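Local coordinates for 4-phosphoerythronate dehydrogenase (Lactobacillus jensenii, PDB 4PRK), which probably interconverts pyruvate and D-lactate with NAD(H), as a D-lactate dehydrogenase of the D-isomer specific 2-hydroxyacid dehydrogenase family, at residues A[12-23]-A[304-313]; A[113-123]-A[287-295]. All blocks are in the same frame, centred on the assembly; numbering follows the deposited sequence.

In the fold
The two interactions lie in different domains, their centres 33 Å apart and their nearest atoms about 9 Å apart without touching. Interaction 1 joins the first helix of the chain to helix 301-319 in the domain built on the five-stranded parallel sheet. Interaction 2 packs helix 103-118 and the turn after it on the strand that is outermost, within this chain, in the Rossmann-type NAD-binding domain. Along the chain, interaction 2 is nested within the loop closed by interaction 1, and strand 290-292 leads on to helix 301-319, which returns to the N-terminal domain. In this family NAD and substrate bind in the cleft between two such domains. Both contacts also meet the third subunit.

Interaction 1 of 2, residues A[12-23]-A[304-313]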
loop_
_atom_site.group_PDB
_atom_site.type_symbol
_atom_site.label_atom_id
_atom_site.label_comp_id
_atom_site.label_asym_id
_atom_site.label_seq_id
_atom_site.Cartn_x
_atom_site.Cartn_y
_atom_site.Cartn_z
ATOM N N GLU A 12 12.614 -13.201 -27.022
ATOM C CA GLU A 12 12.655 -14.601 -26.643
ATOM C C GLU A 12 14.062 -15.209 -26.869
ATOM O O GLU A 12 14.551 -15.944 -26.018
ATOM C CB GLU A 12 11.594 -15.403 -27.364
ATOM C CG GLU A 12 10.184 -15.267 -26.801
ATOM C CD GLU A 12 9.143 -16.017 -27.608
ATOM O OE1 GLU A 12 9.105 -15.860 -28.822
ATOM O OE2 GLU A 12 8.370 -16.779 -27.040
ATOM N N ARG A 13 14.718 -14.859 -27.975
ATOM C CA ARG A 13 16.057 -15.412 -28.317
ATOM C C ARG A 13 17.091 -15.139 -27.235
ATOM O O ARG A 13 17.859 -16.030 -26.794
ATOM C CB ARG A 13 16.554 -14.797 -29.630
ATOM C CG ARG A 13 15.804 -15.293 -30.863
ATOM C CD ARG A 13 16.267 -14.609 -32.155
ATOM N NE ARG A 13 15.515 -15.122 -33.304
ATOM C CZ ARG A 13 15.732 -16.301 -33.887
ATOM N NH1 ARG A 13 16.684 -17.111 -33.432
ATOM N NH2 ARG A 13 14.985 -16.691 -34.918
ATOM N N LYS A 14 17.071 -13.888 -26.808
ATOM C CA LYS A 14 17.926 -13.419 -25.761
ATOM C C LYS A 14 17.841 -14.188 -24.490
ATOM O O LYS A 14 18.816 -14.228 -23.801
ATOM C CB LYS A 14 17.682 -11.929 -25.509
ATOM C CG LYS A 14 18.282 -11.090 -26.639
ATOM C CD LYS A 14 18.190 -9.598 -26.375
ATOM C CE LYS A 14 19.299 -8.796 -27.071
ATOM N NZ LYS A 14 19.142 -8.656 -28.535
ATOM N N LEU A 15 16.716 -14.799 -24.142
ATOM C CA LEU A 15 16.624 -15.563 -22.856
ATOM C C LEU A 15 17.040 -17.007 -23.004
ATOM O O LEU A 15 17.121 -17.735 -22.036
ATOM C CB LEU A 15 15.194 -15.596 -22.326
ATOM C CG LEU A 15 14.507 -14.251 -22.119
ATOM C CD1 LEU A 15 13.073 -14.480 -21.687
ATOM C CD2 LEU A 15 15.276 -13.424 -21.094
ATOM N N VAL A 16 17.239 -17.447 -24.225
ATOM C CA VAL A 16 17.287 -18.871 -24.465
ATOM C C VAL A 16 18.313 -19.612 -23.631
ATOM O O VAL A 16 18.059 -20.674 -23.071
ATOM C CB VAL A 16 17.597 -19.133 -25.931
ATOM C CG1 VAL A 16 18.130 -20.548 -26.102
ATOM C CG2 VAL A 16 16.334 -18.924 -26.726
ATOM N N ALA A 17 19.497 -19.065 -23.603
ATOM C CA ALA A 17 20.589 -19.776 -22.993
ATOM C C ALA A 17 20.307 -19.869 -21.526
ATOM O O ALA A 17 20.581 -20.880 -20.917
ATOM C CB ALA A 17 21.886 -19.047 -23.255
ATOM N N ALA A 18 19.767 -18.814 -20.934
ATOM C CA ALA A 18 19.529 -18.837 -19.481
ATOM C C ALA A 18 18.444 -19.869 -19.157
ATOM O O ALA A 18 18.471 -20.507 -18.105
ATOM C CB ALA A 18 19.117 -17.470 -18.978
ATOM N N THR A 19 17.500 -20.037 -20.079
ATOM C CA THR A 19 16.390 -20.945 -19.837
ATOM C C THR A 19 16.892 -22.389 -19.905
ATOM O O THR A 19 16.501 -23.250 -19.084
ATOM C CB THR A 19 15.232 -20.663 -20.818
ATOM O OG1 THR A 19 14.737 -19.327 -20.591
ATOM C CG2 THR A 19 14.132 -21.656 -20.605
ATOM N N GLU A 20 17.792 -22.638 -20.863
ATOM C CA GLU A 20 18.435 -23.953 -20.967
ATOM C C GLU A 20 19.077 -24.315 -19.637
ATOM O O GLU A 20 18.770 -25.348 -19.033
ATOM C CB GLU A 20 19.416 -23.979 -22.122
ATOM C CG GLU A 20 18.663 -24.071 -23.446
ATOM C CD GLU A 20 19.516 -23.989 -24.712
ATOM O OE1 GLU A 20 20.512 -23.247 -24.811
ATOM O OE2 GLU A 20 19.124 -24.642 -25.680
ATOM N N LYS A 21 19.929 -23.429 -19.158
ATOM C CA LYS A 21 20.615 -23.650 -17.895
ATOM C C LYS A 21 19.602 -23.843 -16.765
ATOM O O LYS A 21 19.746 -24.775 -15.977
ATOM C CB LYS A 21 21.555 -22.509 -17.551
ATOM C CG LYS A 21 22.161 -22.642 -16.155
ATOM C CD LYS A 21 23.098 -21.497 -15.782
ATOM C CE LYS A 21 22.383 -20.160 -15.889
ATOM N NZ LYS A 21 23.110 -19.065 -15.196
ATOM N N LYS A 22 18.578 -22.986 -16.697
ATOM C CA LYS A 22 17.575 -23.101 -15.649
ATOM C C LYS A 22 16.752 -24.393 -15.729
ATOM O O LYS A 22 16.490 -25.015 -14.707
ATOM C CB LYS A 22 16.647 -21.905 -15.660
ATOM C CG LYS A 22 15.455 -21.992 -14.716
ATOM C CD LYS A 22 14.658 -20.695 -14.873
ATOM C CE LYS A 22 13.429 -20.651 -13.990
ATOM N NZ LYS A 22 13.050 -19.240 -13.759
ATOM N N PHE A 23 16.342 -24.816 -16.912
ATOM C CA PHE A 23 15.615 -26.075 -16.971
ATOM C C PHE A 23 16.482 -27.293 -17.204
ATOM O O PHE A 23 15.997 -28.423 -17.133
ATOM C CB PHE A 23 14.513 -26.003 -18.008
ATOM C CG PHE A 23 13.288 -25.247 -17.516
ATOM C CD1 PHE A 23 13.327 -23.863 -17.372
ATOM C CD2 PHE A 23 12.114 -25.935 -17.171
ATOM C CE1 PHE A 23 12.225 -23.171 -16.918
ATOM C CE2 PHE A 23 10.999 -25.246 -16.727
ATOM C CZ PHE A 23 11.052 -23.862 -16.604
ATOM N N VAL A 304 7.788 -12.009 -21.363
ATOM C CA VAL A 304 8.426 -12.747 -22.438
ATOM C C VAL A 304 9.045 -14.030 -21.840
ATOM O O VAL A 304 8.878 -15.107 -22.379
ATOM C CB VAL A 304 9.450 -11.872 -23.161
ATOM C CG1 VAL A 304 10.346 -12.696 -24.106
ATOM C CG2 VAL A 304 8.717 -10.796 -23.921
ATOM N N ARG A 305 9.666 -13.920 -20.681
ATOM C CA ARG A 305 10.185 -15.086 -20.025
ATOM C C ARG A 305 9.088 -16.099 -19.626
ATOM O O ARG A 305 9.255 -17.292 -19.831
ATOM C CB ARG A 305 10.947 -14.685 -18.793
ATOM C CG ARG A 305 11.483 -15.890 -18.081
ATOM C CD ARG A 305 11.700 -15.620 -16.635
ATOM N NE ARG A 305 10.444 -15.609 -15.909
ATOM C CZ ARG A 305 10.362 -15.346 -14.612
ATOM N NH1 ARG A 305 9.189 -15.339 -13.994
ATOM N NH2 ARG A 305 11.466 -15.076 -13.931
ATOM N N ASN A 306 7.991 -15.614 -19.033
ATOM C CA ASN A 306 6.916 -16.474 -18.603
ATOM C C ASN A 306 6.274 -17.189 -19.749
ATOM O O ASN A 306 5.955 -18.365 -19.625
ATOM C CB ASN A 306 5.892 -15.728 -17.762
ATOM C CG ASN A 306 6.425 -15.425 -16.375
ATOM O OD1 ASN A 306 7.522 -15.900 -15.985
ATOM N ND2 ASN A 306 5.690 -14.617 -15.614
ATOM N N MET A 307 6.159 -16.532 -20.882
ATOM C CA MET A 307 5.593 -17.182 -22.039
ATOM C C MET A 307 6.405 -18.403 -22.462
ATOM O O MET A 307 5.833 -19.415 -22.881
ATOM C CB MET A 307 5.455 -16.206 -23.206
ATOM C CG MET A 307 4.296 -15.222 -23.024
ATOM S SD MET A 307 4.135 -13.997 -24.355
ATOM C CE MET A 307 4.073 -12.457 -23.457
ATOM N N ILE A 308 7.724 -18.313 -22.347
ATOM C CA ILE A 308 8.603 -19.448 -22.610
ATOM C C ILE A 308 8.560 -20.439 -21.455
ATOM O O ILE A 308 8.268 -21.633 -21.659
ATOM C CB ILE A 308 10.029 -18.944 -22.849
ATOM C CG1 ILE A 308 10.118 -18.345 -24.252
ATOM C CG2 ILE A 308 11.035 -20.065 -22.695
ATOM C CD1 ILE A 308 11.317 -17.450 -24.446
ATOM N N GLU A 309 8.816 -19.972 -20.232
ATOM C CA GLU A 309 9.038 -20.914 -19.152
ATOM C C GLU A 309 7.773 -21.629 -18.644
ATOM O O GLU A 309 7.861 -22.798 -18.177
ATOM C CB GLU A 309 9.839 -20.289 -18.004
ATOM C CG GLU A 309 11.217 -19.888 -18.482
ATOM C CD GLU A 309 12.126 -19.430 -17.367
ATOM O OE1 GLU A 309 11.705 -19.418 -16.176
ATOM O OE2 GLU A 309 13.290 -19.101 -17.717
ATOM N N ILE A 310 6.610 -20.967 -18.742
ATOM C CA ILE A 310 5.369 -21.624 -18.352
ATOM C C ILE A 310 4.932 -22.715 -19.360
ATOM O O ILE A 310 4.585 -23.826 -18.944
ATOM C CB ILE A 310 4.221 -20.622 -18.081
ATOM C CG1 ILE A 310 4.573 -19.784 -16.812
ATOM C CG2 ILE A 310 2.906 -21.378 -17.881
ATOM C CD1 ILE A 310 3.605 -18.655 -16.477
ATOM N N SER A 311 4.956 -22.415 -20.653
ATOM C CA SER A 311 4.704 -23.437 -21.656
ATOM C C SER A 311 5.740 -24.614 -21.579
ATOM O O SER A 311 5.372 -25.802 -21.453
ATOM C CB SER A 311 4.685 -22.778 -23.031
ATOM O OG SER A 311 5.910 -22.142 -23.357
ATOM N N LEU A 312 7.023 -24.255 -21.581
ATOM C CA LEU A 312 8.128 -25.225 -21.491
ATOM C C LEU A 312 7.865 -26.229 -20.346
ATOM O O LEU A 312 7.970 -27.433 -20.548
ATOM C CB LEU A 312 9.490 -24.467 -21.241
ATOM C CG LEU A 312 10.776 -25.306 -21.018
ATOM C CD1 LEU A 312 11.022 -26.164 -22.260
ATOM C CD2 LEU A 312 12.044 -24.511 -20.672
ATOM N N ARG A 313 7.541 -25.690 -19.163
ATOM C CA ARG A 313 7.276 -26.447 -17.954
ATOM C C ARG A 313 6.079 -27.399 -18.116
ATOM O O ARG A 313 6.202 -28.578 -17.807
ATOM C CB ARG A 313 7.080 -25.515 -16.740
ATOM C CG ARG A 313 7.399 -26.178 -15.407
ATOM C CD ARG A 313 6.228 -26.149 -14.421
ATOM N NE ARG A 313 5.088 -26.921 -14.936
ATOM C CZ ARG A 313 4.616 -28.075 -14.454
ATOM N NH1 ARG A 313 5.139 -28.644 -13.382
ATOM N NH2 ARG A 313 3.581 -28.651 -15.052
#
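Helices 12-23 and 304-313 cross at -48° with their axes 9.8 Å apart, from E12 beside V304 to F23 beside R313. At the first end, E12 lays its aliphatic part on I308, CG to CD1 3.4 Å, while its carboxylate reaches past to a salt bridge with R76. One turn on, the CD1 branch of L15 presses on the backbone of R305, 3.4 Å from CA. Helix 301-319 has here returned from the NAD-binding domain to the parallel sheet of the N-terminal domain, as in other D-2-hydroxyacid dehydrogenases, and L312 also touches L27 and L49 of that sheet. The polar centre is E309. K22, with CG anti to the backbone N (chi1 173°) and its chain extended, crosses E309 at about a right angle, and its NZ makes a salt bridge of 2.8 Å to the syn lone pair of OE1. T19 OG1 stands 3.2 Å from E309 OE2, with L15 O equally near. With an alanine at E309, K22 is likely to lose its anionic mate while still near the like charge of R305, and F23 CE1 the CG and CD that lie against it. F23 receives L312 CD2 over one face, 3.6 Å from the ring centroid, a CH-pi contact, and R313 CB and CG at its edge. R305 is turned to N306, whose OD1 accepts from both NE and NH1, in the guanidinium plane.

Interaction 2 of 2, residues A[113-123]-A[287-295]; sequences QAMYLNRKIGE and MPNVIVTPH
T293 OG1 has two polar partners: Q113 NE2 at 3.1 Å, in a weak bond bent to 130° at the hydrogen, and D259 OD1. To get there the Q113 chain, extended beyond CG, crosses I291 at a slant, its CD 3.5 Å from I291 CG2. I291 is the apolar centre of the contact. Its CG1 is anti to the carbonyl carbon (chi1 -76°), which divides the branches: CG2 packs on the face of the Q113 amide, while CD1 reaches Y116 CD1 at 3.7 Å and CG1 faces L117 CD2. That leucine methyl also rests 3.6 Å from N289 O. Past a Schellman motif at K120 the chain starts a second helix, and G122 brings its CA within 3.4 Å of P288 O, in the type I turn from M287 to V290; the missing side chain lets the helix backbone come this close. E123 flanks the same turn, OE1 3.5 Å from N289 CB, while the N289 amide is bonded to A254 O. I121 of the third subunit also touches I291, and the Y116 ring stacks on Y116 of that subunit. Strand 290-292 is the outermost strand, within this chain, of the parallel sheet, hydrogen-bonded through its backbone to strand 255-258; I291 faces helix 103-118, which runs nearly antiparallel to it (151°), while V290 turns to L248 of helix 241-250 on the other side.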
loop_
_atom_site.group_PDB
_atom_site.type_symbol
_atom_site.label_atom_id
_atom_site.label_comp_id
_atom_site.label_asym_id
_atom_site.label_seq_id
_atom_site.Cartn_x
_atom_site.Cartn_y
_atom_site.Cartn_z
ATOM N N GLN A 113 -0.469 5.001 -18.475
ATOM C CA GLN A 113 -1.168 5.826 -19.480
ATOM C C GLN A 113 -2.204 6.738 -18.842
ATOM O O GLN A 113 -2.242 7.940 -19.150
ATOM C CB GLN A 113 -1.846 4.958 -20.525
ATOM C CG GLN A 113 -0.860 4.400 -21.514
ATOM C CD GLN A 113 -1.512 3.729 -22.738
ATOM O OE1 GLN A 113 -2.604 4.085 -23.158
ATOM N NE2 GLN A 113 -0.803 2.755 -23.326
ATOM N N ALA A 114 -2.982 6.204 -17.898
ATOM C CA ALA A 114 -3.933 7.036 -17.159
ATOM C C ALA A 114 -3.277 8.216 -16.426
ATOM O O ALA A 114 -3.839 9.317 -16.432
ATOM C CB ALA A 114 -4.765 6.246 -16.169
ATOM N N MET A 115 -2.108 7.988 -15.813
ATOM C CA MET A 115 -1.488 9.038 -15.037
ATOM C C MET A 115 -0.943 10.099 -15.974
ATOM O O MET A 115 -1.151 11.275 -15.752
ATOM C CB MET A 115 -0.362 8.542 -14.137
ATOM C CG MET A 115 -0.658 7.221 -13.505
ATOM S SD MET A 115 0.072 7.113 -11.905
ATOM C CE MET A 115 -1.220 8.287 -11.321
ATOM N N TYR A 116 -0.229 9.681 -17.000
ATOM C CA TYR A 116 0.238 10.648 -18.017
ATOM C C TYR A 116 -0.887 11.538 -18.560
ATOM O O TYR A 116 -0.780 12.777 -18.583
ATOM C CB TYR A 116 0.957 9.937 -19.141
ATOM C CG TYR A 116 1.457 10.818 -20.253
ATOM C CD1 TYR A 116 0.614 11.185 -21.238
ATOM C CD2 TYR A 116 2.799 11.165 -20.362
ATOM C CE1 TYR A 116 1.017 11.969 -22.284
ATOM C CE2 TYR A 116 3.260 11.927 -21.427
ATOM C CZ TYR A 116 2.331 12.327 -22.373
ATOM O OH TYR A 116 2.632 13.036 -23.440
ATOM N N LEU A 117 -1.965 10.913 -18.998
ATOM C CA LEU A 117 -3.094 11.682 -19.512
ATOM C C LEU A 117 -3.732 12.535 -18.471
ATOM O O LEU A 117 -4.131 13.616 -18.793
ATOM C CB LEU A 117 -4.133 10.784 -20.165
ATOM C CG LEU A 117 -3.573 10.039 -21.353
ATOM C CD1 LEU A 117 -4.515 8.987 -21.857
ATOM C CD2 LEU A 117 -3.201 11.056 -22.447
ATOM N N ASN A 118 -3.807 12.052 -17.221
ATOM C CA ASN A 118 -4.324 12.841 -16.081
ATOM C C ASN A 118 -3.495 14.046 -15.835
ATOM O O ASN A 118 -4.020 15.079 -15.523
ATOM C CB ASN A 118 -4.397 12.021 -14.791
ATOM C CG ASN A 118 -4.837 12.834 -13.584
ATOM O OD1 ASN A 118 -5.976 13.300 -13.512
ATOM N ND2 ASN A 118 -3.966 12.928 -12.580
ATOM N N ARG A 119 -2.189 13.918 -15.988
ATOM C CA ARG A 119 -1.302 15.057 -15.831
ATOM C C ARG A 119 -1.228 15.945 -17.110
ATOM O O ARG A 119 -0.533 17.007 -17.109
ATOM C CB ARG A 119 0.107 14.546 -15.431
ATOM C CG ARG A 119 0.147 13.808 -14.080
ATOM C CD ARG A 119 -0.495 14.603 -12.923
ATOM N NE ARG A 119 0.147 15.920 -12.768
ATOM C CZ ARG A 119 0.723 16.422 -11.654
ATOM N NH1 ARG A 119 0.758 15.776 -10.498
ATOM N NH2 ARG A 119 1.234 17.649 -11.686
ATOM N N LYS A 120 -1.885 15.492 -18.189
ATOM C CA LYS A 120 -1.981 16.230 -19.467
ATOM C C LYS A 120 -0.642 16.630 -20.021
ATOM O O LYS A 120 -0.491 17.716 -20.623
ATOM C CB LYS A 120 -2.866 17.473 -19.307
ATOM C CG LYS A 120 -4.188 17.162 -18.614
ATOM C CD LYS A 120 -4.969 18.429 -18.272
ATOM C CE LYS A 120 -6.423 18.086 -18.050
ATOM N NZ LYS A 120 -7.170 19.238 -17.505
ATOM N N ILE A 121 0.329 15.736 -19.862
ATOM C CA ILE A 121 1.674 16.018 -20.270
ATOM C C ILE A 121 1.721 16.289 -21.779
ATOM O O ILE A 121 2.484 17.148 -22.217
ATOM C CB ILE A 121 2.626 14.906 -19.870
ATOM C CG1 ILE A 121 2.752 14.850 -18.326
ATOM C CG2 ILE A 121 3.989 15.084 -20.514
ATOM C CD1 ILE A 121 3.375 13.567 -17.767
ATOM N N GLY A 122 0.929 15.561 -22.556
ATOM C CA GLY A 122 0.939 15.683 -23.992
ATOM C C GLY A 122 0.274 16.957 -24.438
ATOM O O GLY A 122 0.658 17.537 -25.429
ATOM N N GLU A 123 -0.735 17.389 -23.699
ATOM C CA GLU A 123 -1.348 18.674 -23.965
ATOM C C GLU A 123 -0.353 19.821 -23.629
ATOM O O GLU A 123 -0.264 20.788 -24.390
ATOM C CB GLU A 123 -2.669 18.816 -23.225
ATOM C CG GLU A 123 -3.720 17.782 -23.622
ATOM C CD GLU A 123 -4.965 17.812 -22.730
ATOM O OE1 GLU A 123 -5.260 16.866 -21.988
ATOM O OE2 GLU A 123 -5.648 18.821 -22.719
ATOM N N MET A 287 -3.922 13.585 -31.728
ATOM C CA MET A 287 -4.521 14.235 -30.567
ATOM C C MET A 287 -3.536 14.233 -29.376
ATOM O O MET A 287 -3.056 13.186 -28.961
ATOM C CB MET A 287 -5.834 13.537 -30.199
ATOM C CG MET A 287 -7.002 13.742 -31.188
ATOM S SD MET A 287 -8.433 12.718 -30.714
ATOM C CE MET A 287 -9.579 13.036 -32.065
ATOM N N PRO A 288 -3.238 15.411 -28.804
ATOM C CA PRO A 288 -2.262 15.411 -27.717
ATOM C C PRO A 288 -2.796 14.933 -26.407
ATOM O O PRO A 288 -1.968 14.759 -25.523
ATOM C CB PRO A 288 -1.817 16.863 -27.607
ATOM C CG PRO A 288 -2.948 17.668 -28.160
ATOM C CD PRO A 288 -3.711 16.768 -29.129
ATOM N N ASN A 289 -4.104 14.634 -26.323
ATOM C CA ASN A 289 -4.730 14.033 -25.139
ATOM C C ASN A 289 -5.054 12.565 -25.340
ATOM O O ASN A 289 -5.880 12.006 -24.618
ATOM C CB ASN A 289 -6.008 14.786 -24.726
ATOM C CG ASN A 289 -7.095 14.767 -25.803
ATOM O OD1 ASN A 289 -6.803 14.640 -26.954
ATOM N ND2 ASN A 289 -8.343 14.932 -25.410
ATOM N N VAL A 290 -4.422 11.944 -26.331
ATOM C CA VAL A 290 -4.542 10.513 -26.565
ATOM C C VAL A 290 -3.164 9.821 -26.528
ATOM O O VAL A 290 -2.187 10.382 -26.962
ATOM C CB VAL A 290 -5.121 10.267 -27.950
ATOM C CG1 VAL A 290 -4.995 8.804 -28.326
ATOM C CG2 VAL A 290 -6.572 10.773 -27.999
ATOM N N ILE A 291 -3.093 8.605 -26.006
ATOM C CA ILE A 291 -1.942 7.761 -26.225
ATOM C C ILE A 291 -2.378 6.562 -27.019
ATOM O O ILE A 291 -3.410 5.987 -26.706
ATOM C CB ILE A 291 -1.332 7.268 -24.898
ATOM C CG1 ILE A 291 -0.540 8.349 -24.209
ATOM C CG2 ILE A 291 -0.376 6.110 -25.104
ATOM C CD1 ILE A 291 -0.104 7.935 -22.803
ATOM N N VAL A 292 -1.597 6.152 -28.020
ATOM C CA VAL A 292 -1.790 4.822 -28.597
ATOM C C VAL A 292 -0.474 4.106 -28.608
ATOM O O VAL A 292 0.500 4.667 -29.018
ATOM C CB VAL A 292 -2.357 4.825 -30.036
ATOM C CG1 VAL A 292 -2.681 3.370 -30.494
ATOM C CG2 VAL A 292 -3.579 5.741 -30.138
ATOM N N THR A 293 -0.484 2.859 -28.119
ATOM C CA THR A 293 0.634 1.965 -28.157
ATOM C C THR A 293 0.237 0.721 -28.923
ATOM O O THR A 293 -0.949 0.361 -28.966
ATOM C CB THR A 293 1.087 1.554 -26.732
ATOM O OG1 THR A 293 -0.049 1.247 -25.911
ATOM C CG2 THR A 293 1.902 2.703 -26.093
ATOM N N PRO A 294 1.214 0.053 -29.537
ATOM C CA PRO A 294 0.952 -1.088 -30.399
ATOM C C PRO A 294 0.814 -2.392 -29.674
ATOM O O PRO A 294 1.671 -3.254 -29.819
ATOM C CB PRO A 294 2.196 -1.122 -31.303
ATOM C CG PRO A 294 3.262 -0.484 -30.508
ATOM C CD PRO A 294 2.644 0.314 -29.415
ATOM N N HIS A 295 -0.252 -2.523 -28.884
ATOM C CA HIS A 295 -0.530 -3.728 -28.120
ATOM C C HIS A 295 0.742 -4.199 -27.406
ATOM O O HIS A 295 1.080 -5.381 -27.405
ATOM C CB HIS A 295 -1.159 -4.848 -29.004
ATOM C CG HIS A 295 -2.326 -5.546 -28.357
ATOM N ND1 HIS A 295 -2.251 -6.143 -27.109
ATOM C CD2 HIS A 295 -3.606 -5.712 -28.768
ATOM C CE1 HIS A 295 -3.435 -6.632 -26.776
ATOM N NE2 HIS A 295 -4.271 -6.391 -27.766
#